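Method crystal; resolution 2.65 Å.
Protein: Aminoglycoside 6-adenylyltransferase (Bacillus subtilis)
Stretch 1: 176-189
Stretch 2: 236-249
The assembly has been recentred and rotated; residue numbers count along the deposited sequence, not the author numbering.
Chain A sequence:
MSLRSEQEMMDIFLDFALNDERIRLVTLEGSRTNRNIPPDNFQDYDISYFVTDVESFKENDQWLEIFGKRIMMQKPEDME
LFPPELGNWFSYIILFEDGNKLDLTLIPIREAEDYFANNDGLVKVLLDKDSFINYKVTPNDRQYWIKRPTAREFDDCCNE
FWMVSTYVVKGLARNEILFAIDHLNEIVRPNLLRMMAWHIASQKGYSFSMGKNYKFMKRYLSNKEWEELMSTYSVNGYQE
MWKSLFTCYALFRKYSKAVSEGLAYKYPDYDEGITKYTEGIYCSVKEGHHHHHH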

# COMPACT_ATOMS: atom_id res chain seq x y z
N GLU A 176 30.06 11.82 0.10
CA GLU A 176 28.87 12.53 0.54
C GLU A 176 27.88 11.45 0.93
O GLU A 176 26.76 11.40 0.41
N ILE A 177 28.28 10.57 1.83
CA ILE A 177 27.43 9.46 2.23
C ILE A 177 26.03 9.89 2.66
O ILE A 177 25.06 9.17 2.43
N LEU A 178 25.91 11.07 3.26
CA LEU A 178 24.60 11.56 3.69
C LEU A 178 23.75 11.91 2.47
O LEU A 178 22.53 11.71 2.47
N PHE A 179 24.41 12.42 1.43
CA PHE A 179 23.72 12.78 0.19
C PHE A 179 23.20 11.48 -0.43
O PHE A 179 22.05 11.39 -0.88
N ALA A 180 24.06 10.47 -0.42
CA ALA A 180 23.72 9.18 -0.97
C ALA A 180 22.55 8.54 -0.22
O ALA A 180 21.60 8.04 -0.84
N ILE A 181 22.62 8.58 1.11
CA ILE A 181 21.59 8.00 1.97
C ILE A 181 20.21 8.62 1.79
O ILE A 181 19.20 7.92 1.78
N ASP A 182 20.16 9.94 1.65
CA ASP A 182 18.86 10.59 1.49
C ASP A 182 18.18 10.19 0.18
O ASP A 182 16.97 10.00 0.14
N HIS A 183 18.96 10.03 -0.88
CA HIS A 183 18.39 9.64 -2.16
C HIS A 183 17.99 8.17 -2.15
O HIS A 183 17.00 7.76 -2.77
N LEU A 184 18.76 7.35 -1.45
CA LEU A 184 18.45 5.94 -1.36
C LEU A 184 17.13 5.79 -0.60
O LEU A 184 16.18 5.14 -1.07
N ASN A 185 17.08 6.38 0.59
CA ASN A 185 15.90 6.28 1.42
C ASN A 185 14.69 6.95 0.83
O ASN A 185 13.57 6.44 0.93
N GLU A 186 14.89 8.10 0.20
CA GLU A 186 13.74 8.84 -0.30
C GLU A 186 13.28 8.59 -1.71
O GLU A 186 12.14 8.92 -2.02
N ILE A 187 14.11 8.02 -2.56
CA ILE A 187 13.68 7.80 -3.93
C ILE A 187 13.92 6.41 -4.50
O ILE A 187 13.01 5.77 -5.00
N VAL A 188 15.17 5.96 -4.43
CA VAL A 188 15.52 4.66 -4.98
C VAL A 188 14.70 3.52 -4.39
O VAL A 188 13.97 2.87 -5.13
N ARG A 189 14.84 3.27 -3.08
CA ARG A 189 14.08 2.19 -2.44
C ARG A 189 12.57 2.39 -2.59
O ARG A 189 11.85 1.41 -2.81
N ASN A 236 25.53 1.48 9.02
CA ASN A 236 26.29 2.61 8.48
C ASN A 236 27.65 2.20 7.94
O ASN A 236 28.25 1.21 8.40
N GLY A 237 28.12 2.96 6.95
CA GLY A 237 29.40 2.69 6.34
C GLY A 237 29.33 2.85 4.84
O GLY A 237 28.32 2.51 4.22
N TYR A 238 30.41 3.33 4.24
CA TYR A 238 30.44 3.52 2.80
C TYR A 238 30.25 2.24 2.03
O TYR A 238 29.53 2.22 1.03
N GLN A 239 30.91 1.17 2.46
CA GLN A 239 30.78 -0.11 1.76
C GLN A 239 29.41 -0.72 1.98
O GLN A 239 28.88 -1.39 1.10
N GLU A 240 28.85 -0.50 3.16
CA GLU A 240 27.52 -1.03 3.49
C GLU A 240 26.49 -0.39 2.60
O GLU A 240 25.49 -1.00 2.23
N MSE A 241 26.76 0.85 2.25
CA MSE A 241 25.87 1.60 1.39
C MSE A 241 25.89 1.05 -0.03
O MSE A 241 24.84 0.93 -0.65
N TRP A 242 27.08 0.74 -0.54
CA TRP A 242 27.20 0.20 -1.88
C TRP A 242 26.39 -1.09 -1.92
O TRP A 242 25.73 -1.39 -2.92
N LYS A 243 26.48 -1.85 -0.83
CA LYS A 243 25.77 -3.11 -0.71
C LYS A 243 24.26 -2.87 -0.77
O LYS A 243 23.56 -3.50 -1.56
N SER A 244 23.76 -1.95 0.04
CA SER A 244 22.34 -1.63 0.04
C SER A 244 21.88 -1.28 -1.38
O SER A 244 20.85 -1.75 -1.83
N LEU A 245 22.65 -0.44 -2.06
CA LEU A 245 22.33 0.01 -3.42
C LEU A 245 22.31 -1.12 -4.42
O LEU A 245 21.38 -1.25 -5.22
N PHE A 246 23.36 -1.94 -4.40
CA PHE A 246 23.40 -3.06 -5.33
C PHE A 246 22.26 -4.02 -5.05
O PHE A 246 21.75 -4.65 -5.97
N THR A 247 21.88 -4.12 -3.78
CA THR A 247 20.78 -5.01 -3.39
C THR A 247 19.49 -4.50 -4.03
O THR A 247 18.70 -5.29 -4.54
N CYS A 248 19.28 -3.19 -4.02
CA CYS A 248 18.10 -2.59 -4.65
C CYS A 248 18.16 -2.88 -6.15
O CYS A 248 17.14 -3.13 -6.79
N TYR A 249 19.37 -2.85 -6.71
CA TYR A 249 19.58 -3.15 -8.13
C TYR A 249 19.05 -4.53 -8.45
O TYR A 249 18.19 -4.71 -9.33

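Two helices, 177-189 and 238-249, run in the same general direction, 25° apart and 11.0 Å at closest approach, and the contact is almost wholly apolar. Its centre is selenomethionine M241, a knob seated among I177, A180, I181 and L184. Its three chi angles are all m, folding the chain so that M241 CE lies 3.5 Å from I181 CG1, 3.7 Å from L184 CD2 and 3.9 Å from A180 CB; the small alanine lines this pocket without filling it.

I177, t at chi1 and chi2, reaches across to the start of the neighbouring helix, its CD1 reaching 3.7 Å from G237 C and 4.0 Å from M241 CG. Y238 starts sideways, but with chi1 at -85° and chi2 at 87° its ring comes across, and I177 CB covers one face, 3.5 Å from Y238 CZ. The same pose brings the hydroxyl to the helix start, where I177 N donates a weak hydrogen bond to Y238 OH at 3.3 Å, the only hydrogen bond between the two stretches.

Further along, L184 (t, p) points in and forks: CD2 lies 4.0 Å from S244 CB, while CD1 meets C248 SG, also at 4.0 Å. V188, chi1 t, at the end of the wider pi-type turn, places CG1 4.2 Å from C248 CB. L245, again t, p, starts sideways yet brings CD1 within 4.5 Å of V188 CG1.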

# COMPACT_ATOMS: atom_id res chain seq x y z
CB GLU A 176 28.31 13.36 -0.62
CG GLU A 176 29.27 14.38 -1.22
CD GLU A 176 29.42 15.61 -0.36
OE1 GLU A 176 29.92 16.64 -0.89
OE2 GLU A 176 29.05 15.56 0.84
CB ILE A 177 28.11 8.62 3.32
CG1 ILE A 177 27.34 7.31 3.53
CG2 ILE A 177 28.21 9.44 4.61
CD1 ILE A 177 28.10 6.27 4.32
CB LEU A 178 24.75 12.77 4.62
CG LEU A 178 24.76 12.48 6.13
CD1 LEU A 178 25.88 11.49 6.49
CD2 LEU A 178 24.96 13.79 6.89
CB PHE A 179 24.71 13.45 -0.77
CG PHE A 179 24.10 13.87 -2.09
CD1 PHE A 179 23.20 14.96 -2.15
CD2 PHE A 179 24.46 13.22 -3.29
CE1 PHE A 179 22.67 15.41 -3.41
CE2 PHE A 179 23.94 13.65 -4.56
CZ PHE A 179 23.05 14.74 -4.62
CB ALA A 180 24.93 8.28 -0.93
CB ILE A 181 22.01 8.12 3.46
CG1 ILE A 181 23.18 7.17 3.74
CG2 ILE A 181 20.85 7.75 4.38
CD1 ILE A 181 23.84 7.36 5.09
CB ASP A 182 19.02 12.11 1.61
CG ASP A 182 19.30 12.57 3.04
OD1 ASP A 182 20.16 11.95 3.71
OD2 ASP A 182 18.68 13.54 3.51
CB HIS A 183 19.37 9.91 -3.30
CG HIS A 183 19.58 11.37 -3.57
ND1 HIS A 183 18.53 12.25 -3.72
CD2 HIS A 183 20.71 12.08 -3.77
CE1 HIS A 183 19.00 13.45 -4.01
NE2 HIS A 183 20.32 13.37 -4.05
CB LEU A 184 19.55 5.20 -0.61
CG LEU A 184 19.26 3.71 -0.37
CD1 LEU A 184 19.27 2.97 -1.70
CD2 LEU A 184 20.27 3.12 0.60
CB ASN A 185 16.19 6.88 2.79
CG ASN A 185 17.21 6.10 3.57
OD1 ASN A 185 17.88 6.64 4.45
ND2 ASN A 185 17.34 4.82 3.26
CB GLU A 186 13.98 10.34 -0.11
CG GLU A 186 14.26 10.74 1.33
CD GLU A 186 14.32 12.24 1.51
OE1 GLU A 186 15.06 12.89 0.74
OE2 GLU A 186 13.63 12.76 2.43
CB ILE A 187 14.33 8.86 -4.85
CG1 ILE A 187 13.90 10.26 -4.39
CG2 ILE A 187 13.92 8.64 -6.31
CD1 ILE A 187 14.78 11.39 -4.90
CB VAL A 188 17.01 4.40 -4.80
CG1 VAL A 188 17.37 3.01 -5.28
CG2 VAL A 188 17.78 5.46 -5.58
CB ARG A 189 14.44 2.07 -0.95
CG ARG A 189 13.85 0.83 -0.31
CD ARG A 189 14.14 0.74 1.18
NE ARG A 189 15.56 0.54 1.49
CZ ARG A 189 16.33 1.45 2.07
NH1 ARG A 189 15.84 2.65 2.39
NH2 ARG A 189 17.60 1.17 2.32
CB ASN A 236 26.45 3.67 9.57
CG ASN A 236 27.43 3.24 10.65
OD1 ASN A 236 27.22 2.23 11.34
ND2 ASN A 236 28.53 4.01 10.80
CB TYR A 238 31.74 4.18 2.37
CG TYR A 238 31.71 5.67 2.46
CD1 TYR A 238 32.04 6.33 3.66
CD2 TYR A 238 31.29 6.45 1.35
CE1 TYR A 238 31.96 7.76 3.77
CE2 TYR A 238 31.20 7.87 1.44
CZ TYR A 238 31.52 8.52 2.66
OH TYR A 238 31.38 9.88 2.75
CB GLN A 239 31.87 -1.10 2.20
CG GLN A 239 33.28 -0.55 2.12
CD GLN A 239 33.56 0.25 0.86
OE1 GLN A 239 33.42 -0.25 -0.25
NE2 GLN A 239 33.96 1.51 1.04
CB GLU A 240 27.19 -0.72 4.94
CG GLU A 240 28.06 -1.44 5.94
CD GLU A 240 27.97 -2.95 5.80
OE1 GLU A 240 26.83 -3.47 5.79
OE2 GLU A 240 29.03 -3.62 5.71
CB MSE A 241 26.26 3.07 1.39
CG MSE A 241 25.56 3.87 2.47
SE MSE A 241 23.60 3.81 2.27
CE MSE A 241 23.38 5.14 0.88
CB TRP A 242 28.66 -0.10 -2.22
CG TRP A 242 29.48 1.09 -2.66
CD1 TRP A 242 30.49 1.70 -1.95
CD2 TRP A 242 29.40 1.78 -3.90
NE1 TRP A 242 31.04 2.73 -2.67
CE2 TRP A 242 30.40 2.81 -3.88
CE3 TRP A 242 28.58 1.64 -5.05
CZ2 TRP A 242 30.60 3.71 -4.96
CZ3 TRP A 242 28.78 2.54 -6.14
CH2 TRP A 242 29.80 3.56 -6.07
CB LYS A 243 26.18 -3.78 0.61
CG LYS A 243 25.62 -5.19 0.84
CD LYS A 243 26.32 -5.93 1.99
CE LYS A 243 26.15 -5.27 3.35
NZ LYS A 243 26.74 -6.14 4.43
CB SER A 244 22.04 -0.46 0.97
OG SER A 244 22.13 -0.84 2.33
CB LEU A 245 23.33 1.07 -3.88
CG LEU A 245 23.07 1.57 -5.31
CD1 LEU A 245 21.78 2.37 -5.36
CD2 LEU A 245 24.24 2.42 -5.74
CB PHE A 246 24.73 -3.79 -5.27
CG PHE A 246 25.90 -2.96 -5.73
CD1 PHE A 246 25.76 -1.97 -6.73
CD2 PHE A 246 27.18 -3.20 -5.21
CE1 PHE A 246 26.88 -1.24 -7.21
CE2 PHE A 246 28.32 -2.48 -5.66
CZ PHE A 246 28.17 -1.50 -6.66
CB THR A 247 20.69 -5.12 -1.84
OG1 THR A 247 21.86 -5.77 -1.35
CG2 THR A 247 19.44 -5.92 -1.40
CB CYS A 248 18.08 -1.09 -4.42
SG CYS A 248 17.83 -0.63 -2.69
CB TYR A 249 21.08 -3.11 -8.49
CG TYR A 249 21.63 -1.74 -8.80
CD1 TYR A 249 20.96 -0.57 -8.34
CD2 TYR A 249 22.82 -1.59 -9.55
CE1 TYR A 249 21.46 0.71 -8.63
CE2 TYR A 249 23.34 -0.28 -9.86
CZ TYR A 249 22.64 0.86 -9.39
OH TYR A 249 23.10 2.13 -9.68